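Local coordinates for anopheles Plasmodium-responsive Leucine-rich repeat protein 1 (Anopheles gambiae, PDB 3OJA) that probably acts in the mosquito's immune response to Plasmodium, pairing a leucine-rich repeat domain with long helices of the kind that dimerise in LRIM1, at residues Y30-D35 against V56-S61. Residues are numbered along the deposited sequence; the frame is centred on the assembly and turned at random.
Sequences YDVHID and VTFKNS. With NAG (2-acetamido-2-deoxy-beta-D-glucopyranose), chain H.
Tyr30 and Lys59 lie alongside one another and point the same way. Lys59 CB sits almost straight above one face of the Tyr30 ring, 4.1 Å from its centroid, a CH-pi contact, and the later methylenes pass out beyond the rim. Because Lys59 CG is anti to the backbone N (chi1 -175°), the extended side chain carries on past CE1; its apolar stem suits a partly exposed aromatic ring. One residue on, Asp31 meets Asn60, its carboxylate turned 89° from the amide plane; ND2 gives OD1 a weak hydrogen bond, bent at 120°. Asn60 ND2 is joined covalently to NAG C1, an N-linked glycan; asparagine supplies the amide nitrogen, in an Asn-X-Thr sequon completed by Thr62. The His33 ring lies obliquely by the sugar's O5 and Asn60 O. Inside, Ser61 is small enough to tuck its hydroxyl between the two segments: OG donates to Lys59 O at 2.6 Å and accepts from Val32 N at 3.3 Å. Val32, branched at CB, sends its CG2 methyl to within 4.1 Å of CD1 on the buried Phe58 ring. These are equivalent positions of successive leucine-rich repeat coils, where the chain leaves parallel strands 27-29 and 55-58; Phe58 also meets Phe29, strand 33-34 then pairs with 62-63, and Lys59 makes a long, weak ion pair with Glu543 of helix 503-579.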
ATOM      1  N   TYR B  30      11.376 -52.362 -19.611  1.00 43.61           N
ATOM      2  CA  TYR B  30      11.879 -51.423 -20.631  1.00 43.13           C
ATOM      3  C   TYR B  30      10.935 -51.275 -21.819  1.00 38.73           C
ATOM      4  O   TYR B  30      10.062 -52.081 -22.034  1.00 54.17           O
ATOM      5  CB  TYR B  30      13.257 -51.823 -21.124  1.00 38.24           C
ATOM      6  CG  TYR B  30      14.431 -51.394 -20.260  1.00 34.31           C
ATOM      7  CD1 TYR B  30      15.322 -50.435 -20.718  1.00 46.61           C
ATOM      8  CD2 TYR B  30      14.689 -51.990 -19.020  1.00 37.39           C
ATOM      9  CE1 TYR B  30      16.432 -50.030 -19.952  1.00 48.71           C
ATOM     10  CE2 TYR B  30      15.791 -51.603 -18.229  1.00 37.65           C
ATOM     11  CZ  TYR B  30      16.669 -50.610 -18.704  1.00 54.51           C
ATOM     12  OH  TYR B  30      17.780 -50.182 -17.964  1.00 43.72           O
ATOM     13  N   ASP B  31      11.114 -50.212 -22.580  1.00 51.28           N
ATOM     14  CA  ASP B  31      10.359 -49.951 -23.821  1.00 48.18           C
ATOM     15  C   ASP B  31       8.892 -50.460 -23.895  1.00 42.32           C
ATOM     16  O   ASP B  31       8.417 -50.898 -24.947  1.00 42.90           O
ATOM     17  CB  ASP B  31      11.191 -50.425 -25.014  1.00 37.50           C
ATOM     18  CG  ASP B  31      12.715 -50.248 -24.776  1.00 61.23           C
ATOM     19  OD1 ASP B  31      13.150 -49.135 -24.393  1.00 47.97           O
ATOM     20  OD2 ASP B  31      13.483 -51.223 -24.981  1.00 53.64           O
ATOM     21  N   VAL B  32       8.153 -50.335 -22.792  1.00 53.67           N
ATOM     22  CA  VAL B  32       6.698 -50.612 -22.762  1.00 46.11           C
ATOM     23  C   VAL B  32       5.867 -49.425 -23.265  1.00 48.37           C
ATOM     24  O   VAL B  32       6.049 -48.303 -22.780  1.00 49.90           O
ATOM     25  CB  VAL B  32       6.248 -50.865 -21.354  1.00 23.45           C
ATOM     26  CG1 VAL B  32       4.802 -51.262 -21.336  1.00 33.47           C
ATOM     27  CG2 VAL B  32       7.100 -51.918 -20.763  1.00 40.57           C
ATOM     28  N   HIS B  33       4.949 -49.655 -24.208  1.00 43.86           N
ATOM     29  CA  HIS B  33       4.100 -48.574 -24.713  1.00 32.60           C
ATOM     30  C   HIS B  33       2.679 -49.020 -24.897  1.00 30.23           C
ATOM     31  O   HIS B  33       2.395 -49.766 -25.795  1.00 53.23           O
ATOM     32  CB  HIS B  33       4.652 -48.032 -26.021  1.00 32.70           C
ATOM     33  CG  HIS B  33       6.031 -47.469 -25.889  1.00 47.02           C
ATOM     34  ND1 HIS B  33       6.268 -46.173 -25.475  1.00 49.44           N
ATOM     35  CD2 HIS B  33       7.248 -48.032 -26.088  1.00 50.53           C
ATOM     36  CE1 HIS B  33       7.577 -45.969 -25.421  1.00 61.95           C
ATOM     37  NE2 HIS B  33       8.199 -47.080 -25.780  1.00 54.61           N
ATOM     38  N   ILE B  34       1.791 -48.561 -24.028  1.00 44.23           N
ATOM     39  CA  ILE B  34       0.365 -48.835 -24.092  1.00 28.68           C
ATOM     40  C   ILE B  34      -0.360 -47.517 -24.459  1.00 43.56           C
ATOM     41  O   ILE B  34       0.071 -46.425 -24.094  1.00 38.03           O
ATOM     42  CB  ILE B  34      -0.097 -49.356 -22.726  1.00 30.66           C
ATOM     43  CG1 ILE B  34       0.505 -50.702 -22.448  1.00 30.11           C
ATOM     44  CG2 ILE B  34      -1.595 -49.519 -22.631  1.00 46.65           C
ATOM     45  CD1 ILE B  34       0.282 -51.160 -21.073  1.00 27.80           C
ATOM     46  N   ASP B  35      -1.407 -47.619 -25.262  1.00 44.10           N
ATOM     47  CA  ASP B  35      -2.221 -46.472 -25.594  1.00 44.48           C
ATOM     48  C   ASP B  35      -3.682 -46.862 -25.415  1.00 62.33           C
ATOM     49  O   ASP B  35      -3.972 -47.828 -24.713  1.00 60.93           O
ATOM     50  CB  ASP B  35      -1.908 -45.864 -26.976  1.00 31.47           C
ATOM     51  CG  ASP B  35      -1.959 -46.861 -28.098  1.00 56.45           C
ATOM     52  OD1 ASP B  35      -2.965 -47.603 -28.248  1.00 56.99           O
ATOM     53  OD2 ASP B  35      -0.981 -46.868 -28.867  1.00 45.18           O
ATOM     54  N   VAL B  56       9.566 -52.154  -8.239  1.00 35.97           N
ATOM     55  CA  VAL B  56       9.324 -52.021  -9.689  1.00 38.16           C
ATOM     56  C   VAL B  56       9.318 -50.561 -10.312  1.00 45.29           C
ATOM     57  O   VAL B  56       8.690 -49.661  -9.825  1.00 30.46           O
ATOM     58  CB  VAL B  56       7.946 -52.671  -9.981  1.00 32.24           C
ATOM     59  CG1 VAL B  56       7.564 -52.551 -11.394  1.00 39.21           C
ATOM     60  CG2 VAL B  56       7.974 -54.112  -9.602  1.00 51.19           C
ATOM     61  N   THR B  57       9.978 -50.347 -11.428  1.00 35.01           N
ATOM     62  CA  THR B  57       9.825 -49.090 -12.133  1.00 39.15           C
ATOM     63  C   THR B  57       9.819 -49.324 -13.676  1.00 50.68           C
ATOM     64  O   THR B  57       9.863 -50.467 -14.114  1.00 48.19           O
ATOM     65  CB  THR B  57      10.909 -48.092 -11.689  1.00 48.51           C
ATOM     66  OG1 THR B  57      10.871 -46.927 -12.519  1.00 48.72           O
ATOM     67  CG2 THR B  57      12.292 -48.713 -11.775  1.00 52.98           C
ATOM     68  N   PHE B  58       9.689 -48.278 -14.494  1.00 40.04           N
ATOM     69  CA  PHE B  58       9.729 -48.450 -15.943  1.00 32.46           C
ATOM     70  C   PHE B  58      10.741 -47.506 -16.506  1.00 35.57           C
ATOM     71  O   PHE B  58      11.047 -46.505 -15.875  1.00 39.26           O
ATOM     72  CB  PHE B  58       8.428 -48.142 -16.588  1.00 18.00           C
ATOM     73  CG  PHE B  58       7.338 -49.087 -16.250  1.00 37.17           C
ATOM     74  CD1 PHE B  58       6.657 -49.762 -17.252  1.00 20.91           C
ATOM     75  CD2 PHE B  58       6.935 -49.268 -14.936  1.00 35.16           C
ATOM     76  CE1 PHE B  58       5.626 -50.604 -16.957  1.00 27.00           C
ATOM     77  CE2 PHE B  58       5.882 -50.126 -14.631  1.00 32.22           C
ATOM     78  CZ  PHE B  58       5.227 -50.792 -15.656  1.00 28.83           C
ATOM     79  N   LYS B  59      11.275 -47.838 -17.678  1.00 32.60           N
ATOM     80  CA  LYS B  59      12.242 -46.990 -18.359  1.00 44.29           C
ATOM     81  C   LYS B  59      11.797 -46.892 -19.811  1.00 39.53           C
ATOM     82  O   LYS B  59      11.219 -47.827 -20.318  1.00 49.48           O
ATOM     83  CB  LYS B  59      13.652 -47.567 -18.224  1.00 48.75           C
ATOM     84  CG  LYS B  59      14.742 -46.680 -18.795  1.00 56.23           C
ATOM     85  CD  LYS B  59      16.188 -47.159 -18.453  1.00 63.31           C
ATOM     86  CE  LYS B  59      17.295 -46.339 -19.222  1.00 69.38           C
ATOM     87  NZ  LYS B  59      17.207 -44.805 -19.167  1.00 46.61           N
ATOM     88  N   ASN B  60      12.036 -45.765 -20.471  1.00 35.75           N
ATOM     89  CA  ASN B  60      11.595 -45.561 -21.859  1.00 40.02           C
ATOM     90  C   ASN B  60      10.182 -46.091 -22.191  1.00 45.86           C
ATOM     91  O   ASN B  60       9.959 -46.708 -23.237  1.00 44.83           O
ATOM     92  CB  ASN B  60      12.608 -46.133 -22.836  1.00 35.17           C
ATOM     93  CG  ASN B  60      12.570 -45.440 -24.173  1.00 49.05           C
ATOM     94  OD1 ASN B  60      11.951 -44.384 -24.283  1.00 58.76           O
ATOM     95  ND2 ASN B  60      13.189 -46.043 -25.219  1.00 55.66           N
ATOM     96  N   SER B  61       9.226 -45.803 -21.309  1.00 39.58           N
ATOM     97  CA  SER B  61       7.889 -46.322 -21.416  1.00 26.80           C
ATOM     98  C   SER B  61       6.843 -45.242 -21.278  1.00 39.15           C
ATOM     99  O   SER B  61       7.072 -44.203 -20.637  1.00 41.94           O
ATOM    100  CB  SER B  61       7.671 -47.303 -20.301  1.00 31.98           C
ATOM    101  OG  SER B  61       8.682 -48.276 -20.277  1.00 43.83           O
TER
HETATM  102  C1  NAG H1007      12.710 -45.450 -26.469  1.00 55.85           C
HETATM  103  C2  NAG H1007      14.037 -44.936 -26.987  1.00 63.57           C
HETATM  104  C3  NAG H1007      13.804 -44.061 -28.222  1.00 60.63           C
HETATM  105  C4  NAG H1007      13.439 -45.140 -29.264  1.00 56.00           C
HETATM  106  C5  NAG H1007      12.074 -45.709 -28.844  1.00 50.03           C
HETATM  107  C6  NAG H1007      11.598 -46.753 -29.894  1.00 67.88           C
HETATM  108  C7  NAG H1007      15.974 -45.011 -25.572  1.00 81.81           C
HETATM  109  C8  NAG H1007      16.981 -44.113 -24.834  1.00 58.74           C
HETATM  110  N2  NAG H1007      14.832 -44.354 -25.913  1.00 65.19           N
HETATM  111  O3  NAG H1007      14.955 -43.256 -28.477  1.00 54.83           O
HETATM  112  O4  NAG H1007      13.495 -44.802 -30.651  1.00 47.51           O
HETATM  113  O5  NAG H1007      12.108 -46.258 -27.490  1.00 64.55           O
HETATM  114  O6  NAG H1007      12.548 -47.834 -30.108  1.00 54.38           O
HETATM  115  O7  NAG H1007      16.176 -46.249 -25.866  1.00 55.22           O